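Local coordinates for berberine bridge enzyme-like protein (Arabidopsis thaliana, PDB 5D79) that is a secreted, FAD-dependent oxidoreductase of the berberine bridge enzyme-like family, with covalently bound flavin, and takes part in adaptation to salt stress, at residues A[251-257]-A[330-336]; A[337-341]-A[352-356]. Numbering follows the deposited sequence.

Contact 1: A[251-257]-A[330-336]; sequences STITVFK and GCEEMSW
Five backbone hydrogen bonds pair 251-257 with 330-336. I253 N donates to M334 O (2.8 Å) and M334 N to I253 O (3.0 Å). V255 N donates to E332 O (3.0 Å) and E332 N to V255 O (2.8 Å). K257 N closes the ladder on G330 O at 3.1 Å. I253-M334 and V255-E332 are thus hydrogen-bonded pairs. T254-E333 and F256-C331 are non-hydrogen-bonded pairs, with CA atoms 4.4 and 4.3 Å apart. The strands, 253-257 and 331-334, are extended and run antiparallel at 152°, with axes 4.6 Å apart at closest approach. Strand 331-334 is an outermost strand of the seven-stranded antiparallel sheet, and 253-260 separates it from 298-306. S335 follows as N-cap of helix 336-343, its OG hydrogen-bonded to E338 N. I253, V255, E332 and M334 share one face of the sheet, turned to that helix. Here I253 (chi1 p, chi2 p) brings CD1 to 3.8 Å from M334 CG and 3.5 Å from S335 O. M334 (chi1 p, chi2 t, chi3 p) brings its CE to 3.7 Å from V255 CG2. On the other face T254, F256 and C331 pack against helix 310-320. F256 CB lies 4.0 Å from C331 SG, its ring (chi1 p) leading away from 330-336. T254 OG1 is hydrogen-bonded to G308 O. E333, exposed on this face, is hydrogen-bonded through OE2 to V310 N.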
loop_
_atom_site.group_PDB
_atom_site.type_symbol
_atom_site.label_atom_id
_atom_site.label_comp_id
_atom_site.label_asym_id
_atom_site.label_seq_id
_atom_site.Cartn_x
_atom_site.Cartn_y
_atom_site.Cartn_z
ATOM N N SER A 251 15.382 2.715 -21.744
ATOM C CA SER A 251 15.327 4.158 -21.697
ATOM C C SER A 251 14.042 4.668 -22.364
ATOM O O SER A 251 13.592 5.783 -22.103
ATOM C CB SER A 251 16.572 4.746 -22.368
ATOM O OG SER A 251 17.749 4.108 -21.890
ATOM N N THR A 252 13.442 3.840 -23.216
ATOM C CA THR A 252 12.160 4.173 -23.834
ATOM C C THR A 252 11.091 3.134 -23.527
ATOM O O THR A 252 11.224 1.965 -23.895
ATOM C CB THR A 252 12.281 4.297 -25.364
ATOM O OG1 THR A 252 12.927 5.532 -25.694
ATOM C CG2 THR A 252 10.898 4.253 -26.020
ATOM N N ILE A 253 10.025 3.570 -22.869
ATOM C CA ILE A 253 8.853 2.727 -22.691
ATOM C C ILE A 253 7.618 3.404 -23.291
ATOM O O ILE A 253 7.700 4.514 -23.829
ATOM C CB ILE A 253 8.638 2.388 -21.210
ATOM C CG1 ILE A 253 8.646 3.650 -20.336
ATOM C CG2 ILE A 253 9.754 1.471 -20.748
ATOM C CD1 ILE A 253 7.352 4.456 -20.291
ATOM N N THR A 254 6.479 2.728 -23.211
ATOM C CA THR A 254 5.272 3.243 -23.839
ATOM C C THR A 254 4.085 3.179 -22.892
ATOM O O THR A 254 3.741 2.098 -22.401
ATOM C CB THR A 254 4.922 2.456 -25.125
ATOM O OG1 THR A 254 6.038 2.456 -26.021
ATOM C CG2 THR A 254 3.736 3.078 -25.825
ATOM N N VAL A 255 3.459 4.334 -22.651
ATOM C CA VAL A 255 2.161 4.376 -21.975
ATOM C C VAL A 255 1.019 4.592 -22.984
ATOM O O VAL A 255 1.245 5.035 -24.110
ATOM C CB VAL A 255 2.097 5.476 -20.888
ATOM C CG1 VAL A 255 3.170 5.246 -19.829
ATOM C CG2 VAL A 255 2.196 6.885 -21.510
ATOM N N PHE A 256 -0.205 4.263 -22.571
ATOM C CA PHE A 256 -1.394 4.442 -23.410
ATOM C C PHE A 256 -2.669 4.640 -22.590
ATOM O O PHE A 256 -2.787 4.182 -21.453
ATOM C CB PHE A 256 -1.575 3.251 -24.361
ATOM C CG PHE A 256 -1.857 1.930 -23.667
ATOM C CD1 PHE A 256 -0.816 1.103 -23.267
ATOM C CD2 PHE A 256 -3.168 1.504 -23.447
ATOM C CE1 PHE A 256 -1.077 -0.100 -22.653
ATOM C CE2 PHE A 256 -3.430 0.298 -22.834
ATOM C CZ PHE A 256 -2.387 -0.504 -22.434
ATOM N N LYS A 257 -3.630 5.333 -23.179
ATOM C CA LYS A 257 -4.893 5.571 -22.515
ATOM C C LYS A 257 -5.985 5.446 -23.551
ATOM O O LYS A 257 -5.864 5.969 -24.661
ATOM C CB LYS A 257 -4.909 6.949 -21.849
ATOM C CG LYS A 257 -6.184 7.282 -21.085
ATOM C CD LYS A 257 -6.040 8.581 -20.294
ATOM C CE LYS A 257 -4.938 8.462 -19.231
ATOM N NZ LYS A 257 -4.658 9.721 -18.461
ATOM N N GLY A 330 -3.291 7.086 -29.167
ATOM C CA GLY A 330 -3.592 6.798 -27.780
ATOM C C GLY A 330 -2.332 6.498 -26.999
ATOM O O GLY A 330 -2.380 6.330 -25.787
ATOM N N CYS A 331 -1.203 6.456 -27.704
ATOM C CA CYS A 331 0.069 6.055 -27.119
ATOM C C CYS A 331 1.077 7.182 -26.955
ATOM O O CYS A 331 1.080 8.139 -27.709
ATOM C CB CYS A 331 0.702 4.974 -27.966
ATOM S SG CYS A 331 -0.319 3.544 -28.189
ATOM N N GLU A 332 1.961 7.034 -25.983
ATOM C CA GLU A 332 3.022 7.997 -25.781
ATOM C C GLU A 332 4.304 7.317 -25.305
ATOM O O GLU A 332 4.317 6.686 -24.243
ATOM C CB GLU A 332 2.602 9.067 -24.769
ATOM C CG GLU A 332 3.615 10.193 -24.686
ATOM C CD GLU A 332 3.097 11.414 -23.971
ATOM O OE1 GLU A 332 1.943 11.405 -23.496
ATOM O OE2 GLU A 332 3.859 12.392 -23.884
ATOM N N GLU A 333 5.372 7.449 -26.092
ATOM C CA GLU A 333 6.683 6.960 -25.692
ATOM C C GLU A 333 7.343 7.961 -24.755
ATOM O O GLU A 333 7.356 9.153 -25.021
ATOM C CB GLU A 333 7.574 6.696 -26.920
ATOM C CG GLU A 333 7.269 5.371 -27.643
ATOM C CD GLU A 333 8.302 5.001 -28.708
ATOM O OE1 GLU A 333 8.994 5.912 -29.204
ATOM O OE2 GLU A 333 8.419 3.797 -29.047
ATOM N N MET A 334 7.877 7.468 -23.645
ATOM C CA MET A 334 8.561 8.314 -22.666
ATOM C C MET A 334 9.484 7.434 -21.833
ATOM O O MET A 334 9.554 6.228 -22.067
ATOM C CB MET A 334 7.558 9.048 -21.766
ATOM C CG MET A 334 6.671 8.114 -20.937
ATOM S SD MET A 334 5.418 8.982 -19.982
ATOM C CE MET A 334 4.494 9.774 -21.276
ATOM N N SER A 335 10.189 8.024 -20.868
ATOM C CA SER A 335 11.032 7.235 -19.965
ATOM C C SER A 335 10.173 6.606 -18.861
ATOM O O SER A 335 9.029 6.997 -18.667
ATOM C CB SER A 335 12.139 8.101 -19.369
ATOM O OG SER A 335 11.599 9.045 -18.464
ATOM N N TRP A 336 10.708 5.625 -18.145
ATOM C CA TRP A 336 9.922 5.022 -17.082
ATOM C C TRP A 336 9.633 6.049 -15.993
ATOM O O TRP A 336 8.519 6.127 -15.487
ATOM C CB TRP A 336 10.621 3.792 -16.489
ATOM C CG TRP A 336 10.040 3.413 -15.179
ATOM C CD1 TRP A 336 8.917 2.660 -14.955
ATOM C CD2 TRP A 336 10.527 3.806 -13.890
ATOM N NE1 TRP A 336 8.681 2.559 -13.604
ATOM C CE2 TRP A 336 9.650 3.256 -12.927
ATOM C CE3 TRP A 336 11.621 4.578 -13.455
ATOM C CZ2 TRP A 336 9.836 3.444 -11.557
ATOM C CZ3 TRP A 336 11.800 4.764 -12.095
ATOM C CH2 TRP A 336 10.912 4.200 -11.160
#

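Contact 2: A[337-341]-A[352-356]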
loop_
_atom_site.group_PDB
_atom_site.type_symbol
_atom_site.label_atom_id
_atom_site.label_comp_id
_atom_site.label_asym_id
_atom_site.label_seq_id
_atom_site.Cartn_x
_atom_site.Cartn_y
_atom_site.Cartn_z
ATOM N N ILE A 337 10.623 6.857 -15.645
ATOM C CA ILE A 337 10.411 7.829 -14.597
ATOM C C ILE A 337 9.342 8.840 -15.038
ATOM O O ILE A 337 8.577 9.339 -14.215
ATOM C CB ILE A 337 11.736 8.556 -14.198
ATOM C CG1 ILE A 337 11.506 9.462 -12.979
ATOM C CG2 ILE A 337 12.335 9.352 -15.366
ATOM C CD1 ILE A 337 10.994 8.706 -11.758
ATOM N N GLU A 338 9.265 9.131 -16.331
ATOM C CA GLU A 338 8.228 10.035 -16.805
ATOM C C GLU A 338 6.856 9.355 -16.723
ATOM O O GLU A 338 5.834 10.017 -16.511
ATOM C CB GLU A 338 8.536 10.511 -18.227
ATOM C CG GLU A 338 9.617 11.590 -18.269
ATOM C CD GLU A 338 9.975 12.035 -19.679
ATOM O OE1 GLU A 338 9.963 11.198 -20.606
ATOM O OE2 GLU A 338 10.273 13.232 -19.859
ATOM N N SER A 339 6.840 8.030 -16.860
ATOM C CA SER A 339 5.597 7.262 -16.773
ATOM C C SER A 339 5.066 7.246 -15.333
ATOM O O SER A 339 3.865 7.096 -15.110
ATOM C CB SER A 339 5.801 5.835 -17.280
ATOM O OG SER A 339 6.404 5.025 -16.293
ATOM N N VAL A 340 5.967 7.404 -14.369
ATOM C CA VAL A 340 5.588 7.567 -12.966
ATOM C C VAL A 340 4.758 8.849 -12.767
ATOM O O VAL A 340 3.713 8.834 -12.122
ATOM C CB VAL A 340 6.847 7.599 -12.042
ATOM C CG1 VAL A 340 6.475 7.986 -10.624
ATOM C CG2 VAL A 340 7.579 6.257 -12.062
ATOM N N LEU A 341 5.224 9.961 -13.318
ATOM C CA LEU A 341 4.458 11.199 -13.252
ATOM C C LEU A 341 3.136 11.011 -13.974
ATOM O O LEU A 341 2.105 11.540 -13.575
ATOM C CB LEU A 341 5.227 12.372 -13.874
ATOM C CG LEU A 341 6.239 13.153 -13.038
ATOM C CD1 LEU A 341 7.417 12.286 -12.705
ATOM C CD2 LEU A 341 6.704 14.363 -13.802
ATOM N N LEU A 352 10.317 16.519 -12.888
ATOM C CA LEU A 352 10.385 15.318 -12.052
ATOM C C LEU A 352 10.340 15.636 -10.557
ATOM O O LEU A 352 10.054 14.768 -9.739
ATOM C CB LEU A 352 11.653 14.530 -12.360
ATOM C CG LEU A 352 11.814 14.017 -13.786
ATOM C CD1 LEU A 352 13.144 13.270 -13.936
ATOM C CD2 LEU A 352 10.627 13.140 -14.145
ATOM N N GLY A 353 10.629 16.883 -10.212
ATOM C CA GLY A 353 10.673 17.311 -8.828
ATOM C C GLY A 353 9.389 17.169 -8.040
ATOM O O GLY A 353 9.427 17.155 -6.818
ATOM N N VAL A 354 8.252 17.053 -8.720
ATOM C CA VAL A 354 6.975 16.942 -8.018
ATOM C C VAL A 354 6.874 15.613 -7.293
ATOM O O VAL A 354 6.019 15.421 -6.428
ATOM C CB VAL A 354 5.786 17.085 -8.970
ATOM C CG1 VAL A 354 5.887 18.396 -9.725
ATOM C CG2 VAL A 354 5.723 15.915 -9.933
ATOM N N LEU A 355 7.758 14.690 -7.649
ATOM C CA LEU A 355 7.787 13.383 -7.018
ATOM C C LEU A 355 8.184 13.495 -5.561
ATOM O O LEU A 355 7.829 12.645 -4.743
ATOM C CB LEU A 355 8.751 12.471 -7.758
ATOM C CG LEU A 355 8.259 12.192 -9.171
ATOM C CD1 LEU A 355 9.225 11.254 -9.835
ATOM C CD2 LEU A 355 6.843 11.619 -9.160
ATOM N N THR A 356 8.902 14.575 -5.257
ATOM C CA THR A 356 9.467 14.833 -3.939
ATOM C C THR A 356 8.539 15.585 -2.990
ATOM O O THR A 356 8.889 15.776 -1.832
ATOM C CB THR A 356 10.763 15.642 -4.056
ATOM O OG1 THR A 356 10.452 16.992 -4.389
ATOM C CG2 THR A 356 11.637 15.074 -5.147
#
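No hydrogen bond crosses between 337-341 and 352-356. The contact is made by apolar side chains alone and buries 287 Å² in all. I337 and L341, about one helical turn apart, offer the bulkiest apolar side chains of 337-341. L352 and L355 do the same for the 3-10 segment, and the four interlock. L341 CD1 fits between the two leucines, 3.6 Å from L352 CD2 and 3.5 Å from L355 CD1. L355 CD1 in turn enters the gap between L341 and I337, and lies 3.6 Å from I337 CD1. Its other methyl, CD2, touches V340 CG1 at 3.9 Å. L352 CD2 also reaches I337 CG1, at 4.0 Å. The 3-10 turn, between helix 336-343 and strand 363-372, is held by L355 N to L352 O (3.1 Å) and by T356 OG1 to G353 O (2.6 Å). Helix 153-163 borders both segments: Y157 touches I337 and V340, and Y158 touches L352 and T356. S339 takes no part and instead touches I253 and V255 of strand 253-260.

Helix 336-343 joins the two contacts. It follows directly on strand 331-334 of contact 1 and supplies 337-341 of contact 2. The contact centres lie 14 Å apart. They meet at S339, whose CB is 3.7 Å from both I253 CD1 and V255 CG1, while its N is 3.6 Å from M334 SD. The helix therefore packs on one face of the sheet, at strands 253-260 and 331-334, through S339 and W342, and on the 3-10 turn through I337, V340 and L341. Neither contact belongs to the FAD pocket. The side chains of W336 and V340 are about 13 and 12 Å from the flavin cofactor. Y157 of helix 153-163 meets W336 edge-to-face and so borders both contacts.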